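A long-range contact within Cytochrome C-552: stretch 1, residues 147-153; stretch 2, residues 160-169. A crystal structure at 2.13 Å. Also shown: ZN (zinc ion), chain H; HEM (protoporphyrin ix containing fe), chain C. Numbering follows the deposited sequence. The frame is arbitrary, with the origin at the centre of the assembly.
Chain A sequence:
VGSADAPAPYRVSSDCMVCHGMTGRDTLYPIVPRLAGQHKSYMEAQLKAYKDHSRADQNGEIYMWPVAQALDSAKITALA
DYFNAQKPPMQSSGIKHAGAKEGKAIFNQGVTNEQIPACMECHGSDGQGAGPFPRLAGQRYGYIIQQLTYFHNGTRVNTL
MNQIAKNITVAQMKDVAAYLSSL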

ATOM      1  N   GLN A 147      -2.015   6.249   3.222  1.00 31.14           N
ATOM      2  CA  GLN A 147      -3.190   5.468   2.898  1.00 31.61           C
ATOM      3  C   GLN A 147      -4.089   5.309   4.134  1.00 30.55           C
ATOM      4  O   GLN A 147      -5.298   5.359   4.024  1.00 31.40           O
ATOM      5  CB  GLN A 147      -2.773   4.126   2.314  1.00 29.72           C
ATOM      6  CG  GLN A 147      -1.910   4.300   1.065  1.00 29.59           C
ATOM      7  CD  GLN A 147      -2.569   5.219   0.060  1.00 31.16           C
ATOM      8  OE1 GLN A 147      -1.930   6.124  -0.503  1.00 28.09           O
ATOM      9  NE2 GLN A 147      -3.856   5.004  -0.168  1.00 25.65           N
ATOM     10  N   LEU A 148      -3.499   5.142   5.310  1.00 29.42           N
ATOM     11  CA  LEU A 148      -4.308   5.010   6.500  1.00 31.59           C
ATOM     12  C   LEU A 148      -5.066   6.322   6.704  1.00 31.93           C
ATOM     13  O   LEU A 148      -6.209   6.334   7.147  1.00 33.45           O
ATOM     14  CB  LEU A 148      -3.427   4.671   7.703  1.00 29.58           C
ATOM     15  CG  LEU A 148      -2.940   3.222   7.640  1.00 30.45           C
ATOM     16  CD1 LEU A 148      -2.016   2.933   8.817  1.00 28.49           C
ATOM     17  CD2 LEU A 148      -4.161   2.285   7.635  1.00 29.48           C
ATOM     18  N   THR A 149      -4.426   7.429   6.353  1.00 32.94           N
ATOM     19  CA  THR A 149      -5.059   8.731   6.480  1.00 31.00           C
ATOM     20  C   THR A 149      -6.251   8.804   5.518  1.00 32.06           C
ATOM     21  O   THR A 149      -7.341   9.255   5.888  1.00 31.62           O
ATOM     22  CB  THR A 149      -4.058   9.834   6.149  1.00 32.92           C
ATOM     23  OG1 THR A 149      -2.937   9.715   7.031  1.00 32.66           O
ATOM     24  CG2 THR A 149      -4.690  11.220   6.326  1.00 31.23           C
ATOM     25  N   TYR A 150      -6.038   8.352   4.285  1.00 31.44           N
ATOM     26  CA  TYR A 150      -7.086   8.359   3.258  1.00 32.21           C
ATOM     27  C   TYR A 150      -8.255   7.447   3.655  1.00 33.37           C
ATOM     28  O   TYR A 150      -9.415   7.749   3.384  1.00 34.16           O
ATOM     29  CB  TYR A 150      -6.516   7.881   1.920  1.00 32.79           C
ATOM     30  CG  TYR A 150      -5.638   8.867   1.166  1.00 31.84           C
ATOM     31  CD1 TYR A 150      -4.618   8.403   0.342  1.00 32.22           C
ATOM     32  CD2 TYR A 150      -5.864  10.247   1.216  1.00 32.41           C
ATOM     33  CE1 TYR A 150      -3.847   9.263  -0.414  1.00 34.12           C
ATOM     34  CE2 TYR A 150      -5.089  11.134   0.454  1.00 30.42           C
ATOM     35  CZ  TYR A 150      -4.078  10.628  -0.362  1.00 34.38           C
ATOM     36  OH  TYR A 150      -3.274  11.441  -1.138  1.00 33.88           O
ATOM     37  N   PHE A 151      -7.935   6.318   4.271  1.00 32.70           N
ATOM     38  CA  PHE A 151      -8.952   5.371   4.717  1.00 31.84           C
ATOM     39  C   PHE A 151      -9.711   5.936   5.911  1.00 31.99           C
ATOM     40  O   PHE A 151     -10.930   5.809   6.009  1.00 31.05           O
ATOM     41  CB  PHE A 151      -8.307   4.043   5.122  1.00 29.62           C
ATOM     42  CG  PHE A 151      -7.869   3.202   3.965  1.00 29.69           C
ATOM     43  CD1 PHE A 151      -8.746   2.916   2.927  1.00 29.27           C
ATOM     44  CD2 PHE A 151      -6.611   2.623   3.949  1.00 29.65           C
ATOM     45  CE1 PHE A 151      -8.374   2.052   1.891  1.00 28.83           C
ATOM     46  CE2 PHE A 151      -6.239   1.753   2.910  1.00 26.62           C
ATOM     47  CZ  PHE A 151      -7.125   1.474   1.894  1.00 25.01           C
ATOM     48  N   HIS A 152      -8.964   6.544   6.822  1.00 32.17           N
ATOM     49  CA  HIS A 152      -9.534   7.142   8.014  1.00 34.09           C
ATOM     50  C   HIS A 152     -10.374   8.329   7.576  1.00 35.62           C
ATOM     51  O   HIS A 152     -11.443   8.581   8.116  1.00 36.51           O
ATOM     52  CB  HIS A 152      -8.417   7.597   8.936  1.00 32.83           C
ATOM     53  CG  HIS A 152      -8.903   8.122  10.246  1.00 35.61           C
ATOM     54  ND1 HIS A 152      -9.401   7.303  11.239  1.00 35.90           N
ATOM     55  CD2 HIS A 152      -9.000   9.387  10.714  1.00 33.36           C
ATOM     56  CE1 HIS A 152      -9.782   8.046  12.263  1.00 34.83           C
ATOM     57  NE2 HIS A 152      -9.549   9.312  11.968  1.00 35.09           N
ATOM     58  N   ASN A 153      -9.878   9.046   6.575  1.00 36.39           N
ATOM     59  CA  ASN A 153     -10.569  10.201   6.005  1.00 39.09           C
ATOM     60  C   ASN A 153     -11.810   9.815   5.233  1.00 37.48           C
ATOM     61  O   ASN A 153     -12.791  10.551   5.220  1.00 38.65           O
ATOM     62  CB  ASN A 153      -9.661  10.940   5.013  1.00 41.68           C
ATOM     63  CG  ASN A 153      -8.776  11.938   5.682  1.00 46.59           C
ATOM     64  OD1 ASN A 153      -7.874  12.505   5.055  1.00 47.45           O
ATOM     65  ND2 ASN A 153      -9.029  12.182   6.971  1.00 48.81           N
ATOM     66  N   LEU A 160     -14.023  -2.168   3.760  1.00 36.78           N
ATOM     67  CA  LEU A 160     -13.168  -2.844   4.737  1.00 36.00           C
ATOM     68  C   LEU A 160     -12.226  -1.920   5.478  1.00 34.49           C
ATOM     69  O   LEU A 160     -12.293  -1.799   6.707  1.00 34.74           O
ATOM     70  CB  LEU A 160     -12.368  -3.948   4.044  1.00 37.68           C
ATOM     71  CG  LEU A 160     -12.987  -5.351   3.986  1.00 37.85           C
ATOM     72  CD1 LEU A 160     -14.495  -5.277   3.996  1.00 37.83           C
ATOM     73  CD2 LEU A 160     -12.466  -6.077   2.753  1.00 38.12           C
ATOM     74  N   MET A 161     -11.350  -1.254   4.735  1.00 33.18           N
ATOM     75  CA  MET A 161     -10.384  -0.350   5.346  1.00 31.63           C
ATOM     76  C   MET A 161     -10.974   0.920   5.921  1.00 30.00           C
ATOM     77  O   MET A 161     -10.446   1.460   6.880  1.00 29.56           O
ATOM     78  CB  MET A 161      -9.273  -0.017   4.354  1.00 33.35           C
ATOM     79  CG  MET A 161      -8.295  -1.170   4.180  1.00 32.07           C
ATOM     80  SD  MET A 161      -7.559  -1.658   5.773  1.00 32.13           S
ATOM     81  CE  MET A 161      -6.874  -0.097   6.304  1.00 32.82           C
ATOM     82  N   ASN A 162     -12.055   1.422   5.338  1.00 31.50           N
ATOM     83  CA  ASN A 162     -12.662   2.617   5.916  1.00 32.20           C
ATOM     84  C   ASN A 162     -13.129   2.240   7.324  1.00 34.01           C
ATOM     85  O   ASN A 162     -12.974   3.013   8.274  1.00 34.95           O
ATOM     86  CB  ASN A 162     -13.831   3.113   5.066  1.00 32.04           C
ATOM     87  CG  ASN A 162     -13.367   3.786   3.793  1.00 31.63           C
ATOM     88  OD1 ASN A 162     -12.333   4.451   3.782  1.00 30.54           O
ATOM     89  ND2 ASN A 162     -14.127   3.624   2.721  1.00 29.88           N
ATOM     90  N   GLN A 163     -13.677   1.037   7.464  1.00 32.91           N
ATOM     91  CA  GLN A 163     -14.124   0.594   8.767  1.00 33.83           C
ATOM     92  C   GLN A 163     -12.928   0.313   9.665  1.00 33.48           C
ATOM     93  O   GLN A 163     -12.901   0.760  10.803  1.00 32.49           O
ATOM     94  CB  GLN A 163     -14.999  -0.649   8.642  1.00 37.35           C
ATOM     95  CG  GLN A 163     -16.423  -0.340   8.245  1.00 40.54           C
ATOM     96  CD  GLN A 163     -17.134   0.470   9.297  1.00 43.01           C
ATOM     97  OE1 GLN A 163     -17.654   1.551   9.012  1.00 45.99           O
ATOM     98  NE2 GLN A 163     -17.159  -0.042  10.532  1.00 43.38           N
ATOM     99  N   ILE A 164     -11.936  -0.403   9.144  1.00 34.26           N
ATOM    100  CA  ILE A 164     -10.742  -0.727   9.909  1.00 35.94           C
ATOM    101  C   ILE A 164      -9.965   0.504  10.396  1.00 36.96           C
ATOM    102  O   ILE A 164      -9.441   0.508  11.504  1.00 39.12           O
ATOM    103  CB  ILE A 164      -9.771  -1.625   9.086  1.00 36.90           C
ATOM    104  CG1 ILE A 164     -10.089  -3.106   9.299  1.00 38.12           C
ATOM    105  CG2 ILE A 164      -8.342  -1.390   9.516  1.00 38.11           C
ATOM    106  CD1 ILE A 164     -11.461  -3.538   8.831  1.00 40.45           C
ATOM    107  N   ALA A 165      -9.894   1.551   9.583  1.00 37.47           N
ATOM    108  CA  ALA A 165      -9.123   2.730   9.965  1.00 38.69           C
ATOM    109  C   ALA A 165      -9.871   3.727  10.847  1.00 39.92           C
ATOM    110  O   ALA A 165      -9.279   4.661  11.374  1.00 39.58           O
ATOM    111  CB  ALA A 165      -8.611   3.427   8.715  1.00 37.51           C
ATOM    112  N   LYS A 166     -11.167   3.507  11.016  1.00 41.69           N
ATOM    113  CA  LYS A 166     -12.009   4.394  11.811  1.00 43.32           C
ATOM    114  C   LYS A 166     -11.404   4.865  13.128  1.00 42.37           C
ATOM    115  O   LYS A 166     -11.454   6.048  13.447  1.00 43.73           O
ATOM    116  CB  LYS A 166     -13.351   3.710  12.094  1.00 46.65           C
ATOM    117  CG  LYS A 166     -14.269   4.479  13.023  1.00 50.72           C
ATOM    118  CD  LYS A 166     -15.398   3.591  13.553  1.00 54.47           C
ATOM    119  CE  LYS A 166     -16.244   2.998  12.422  1.00 56.39           C
ATOM    120  NZ  LYS A 166     -17.351   2.111  12.916  1.00 58.77           N
ATOM    121  N   ASN A 167     -10.828   3.947  13.890  1.00 40.92           N
ATOM    122  CA  ASN A 167     -10.264   4.292  15.183  1.00 41.23           C
ATOM    123  C   ASN A 167      -8.756   4.445  15.256  1.00 39.79           C
ATOM    124  O   ASN A 167      -8.224   4.735  16.317  1.00 40.54           O
ATOM    125  CB  ASN A 167     -10.695   3.254  16.214  1.00 43.39           C
ATOM    126  CG  ASN A 167     -12.179   3.079  16.248  1.00 43.18           C
ATOM    127  OD1 ASN A 167     -12.679   1.958  16.270  1.00 48.22           O
ATOM    128  ND2 ASN A 167     -12.899   4.184  16.249  1.00 42.90           N
ATOM    129  N   ILE A 168      -8.061   4.257  14.150  1.00 38.83           N
ATOM    130  CA  ILE A 168      -6.618   4.393  14.193  1.00 38.40           C
ATOM    131  C   ILE A 168      -6.228   5.854  14.318  1.00 37.42           C
ATOM    132  O   ILE A 168      -6.702   6.700  13.559  1.00 35.70           O
ATOM    133  CB  ILE A 168      -5.962   3.806  12.931  1.00 37.96           C
ATOM    134  CG1 ILE A 168      -6.423   2.358  12.738  1.00 39.87           C
ATOM    135  CG2 ILE A 168      -4.438   3.849  13.069  1.00 35.92           C
ATOM    136  CD1 ILE A 168      -6.046   1.765  11.376  1.00 39.67           C
ATOM    137  N   THR A 169      -5.376   6.152  15.290  1.00 37.82           N
ATOM    138  CA  THR A 169      -4.904   7.518  15.475  1.00 39.23           C
ATOM    139  C   THR A 169      -3.646   7.708  14.607  1.00 39.88           C
ATOM    140  O   THR A 169      -3.036   6.734  14.136  1.00 37.93           O
ATOM    141  CB  THR A 169      -4.487   7.792  16.927  1.00 40.73           C
ATOM    142  OG1 THR A 169      -3.361   6.959  17.237  1.00 40.69           O
ATOM    143  CG2 THR A 169      -5.633   7.492  17.911  1.00 37.95           C
TER
HETATM  144 ZN    ZN H1189     -10.423  11.214  12.914  1.00 99.95          ZN
HETATM  145  CHA HEM C1184      -5.315  -2.122   2.274  1.00 29.37           C
HETATM  146  CHB HEM C1184      -3.446  -1.091   6.560  1.00 27.99           C
HETATM  147  CHC HEM C1184      -6.477  -4.259   8.560  1.00 29.64           C
HETATM  148  CHD HEM C1184      -8.281  -5.305   4.286  1.00 33.06           C
HETATM  149  C1A HEM C1184      -4.525  -1.550   3.272  1.00 28.33           C
HETATM  150  C2A HEM C1184      -3.519  -0.533   3.054  1.00 29.99           C
HETATM  151  C3A HEM C1184      -2.975  -0.237   4.254  1.00 29.35           C
HETATM  152  C4A HEM C1184      -3.678  -1.087   5.212  1.00 30.61           C
HETATM  153  CMA HEM C1184      -1.895   0.745   4.601  1.00 29.03           C
HETATM  154  CAA HEM C1184      -3.189   0.055   1.727  1.00 28.42           C
HETATM  155  CBA HEM C1184      -2.178  -0.763   0.936  1.00 33.43           C
HETATM  156  CGA HEM C1184      -1.718  -0.146  -0.219  1.00 32.16           C
HETATM  157  O1A HEM C1184      -0.759  -0.738  -0.794  1.00 36.33           O
HETATM  158  O2A HEM C1184      -2.199   0.890  -0.689  1.00 35.12           O
HETATM  159  C1B HEM C1184      -4.126  -1.875   7.472  1.00 31.46           C
HETATM  160  C2B HEM C1184      -3.883  -1.818   8.890  1.00 27.86           C
HETATM  161  C3B HEM C1184      -4.765  -2.689   9.445  1.00 29.65           C
HETATM  162  C4B HEM C1184      -5.500  -3.297   8.376  1.00 30.94           C
HETATM  163  CMB HEM C1184      -2.857  -0.912   9.532  1.00 30.02           C
HETATM  164  CAB HEM C1184      -5.021  -3.016  10.874  1.00 32.66           C
HETATM  165  CBB HEM C1184      -5.286  -1.766  11.769  1.00 31.08           C
HETATM  166  C1C HEM C1184      -7.219  -4.834   7.586  1.00 30.66           C
HETATM  167  C2C HEM C1184      -8.242  -5.827   7.803  1.00 32.16           C
HETATM  168  C3C HEM C1184      -8.749  -6.087   6.573  1.00 32.75           C
HETATM  169  C4C HEM C1184      -8.036  -5.297   5.639  1.00 32.20           C
HETATM  170  CMC HEM C1184      -8.601  -6.374   9.171  1.00 32.27           C
HETATM  171  CAC HEM C1184      -9.894  -7.033   6.148  1.00 33.26           C
HETATM  172  CBC HEM C1184     -11.217  -6.805   6.946  1.00 32.34           C
HETATM  173  C1D HEM C1184      -7.631  -4.532   3.343  1.00 34.03           C
HETATM  174  C2D HEM C1184      -7.943  -4.561   1.920  1.00 32.50           C
HETATM  175  C3D HEM C1184      -7.124  -3.668   1.365  1.00 33.03           C
HETATM  176  C4D HEM C1184      -6.292  -3.093   2.448  1.00 32.81           C
HETATM  177  CMD HEM C1184      -8.994  -5.430   1.297  1.00 32.21           C
HETATM  178  CAD HEM C1184      -7.010  -3.250  -0.081  1.00 35.18           C
HETATM  179  CBD HEM C1184      -8.189  -2.239  -0.437  1.00 36.37           C
HETATM  180  CGD HEM C1184      -8.391  -2.084  -1.829  1.00 40.20           C
HETATM  181  O1D HEM C1184      -8.896  -3.038  -2.521  1.00 40.12           O
HETATM  182  O2D HEM C1184      -8.084  -1.004  -2.401  1.00 40.13           O
HETATM  183  NA  HEM C1184      -4.613  -1.878   4.578  1.00 30.99           N
HETATM  184  NB  HEM C1184      -5.124  -2.783   7.162  1.00 29.45           N
HETATM  185  NC  HEM C1184      -7.101  -4.523   6.242  1.00 32.49           N
HETATM  186  ND  HEM C1184      -6.622  -3.633   3.639  1.00 29.58           N
HETATM  187 FE   HEM C1184      -5.859  -3.228   5.412  1.00 31.88          FE

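Two helical segments of cytochrome c-552, 147-153 and the one beginning stretch 2, cross almost at right angles (93°), their axes approaching to 7.7 Å; the two stretches together bury 429 Å² of surface. The backbones come near at F151 and N162 and at H152 and A165, each pair with CA atoms 4.8 Å apart; the small side chain of A165 points toward stretch 1, its CB 3.7 Å from F151 CB.

F151 gives up the most surface. M161 CB lies over one face of its ring, 3.3 Å from the ring centroid and 12° off the normal, a CH-pi contact. The M161 side chain then turns to the heme, where SD binds FE at 2.3 Å, while the F151 ring itself reaches the porphyrin, CE2 to HEM C2A 3.6 Å. L148 extends this apolar layer: its CD2 is 3.8 Å from M161 CE, 4.2 Å from I168 CD1 and 3.6 Å from HEM CHB.

H152 supplies the polar link. With chi1 in t, its ring reaches the turn from A165 to I168, and ND1 donates a short, nearly straight hydrogen bond to A165 O (2.6 Å, 166°). A165 O also accepts from I168 N (3.1 Å), the bond that closes this type I turn. The other ring nitrogen, H152 NE2, binds ZN at 2.3 Å.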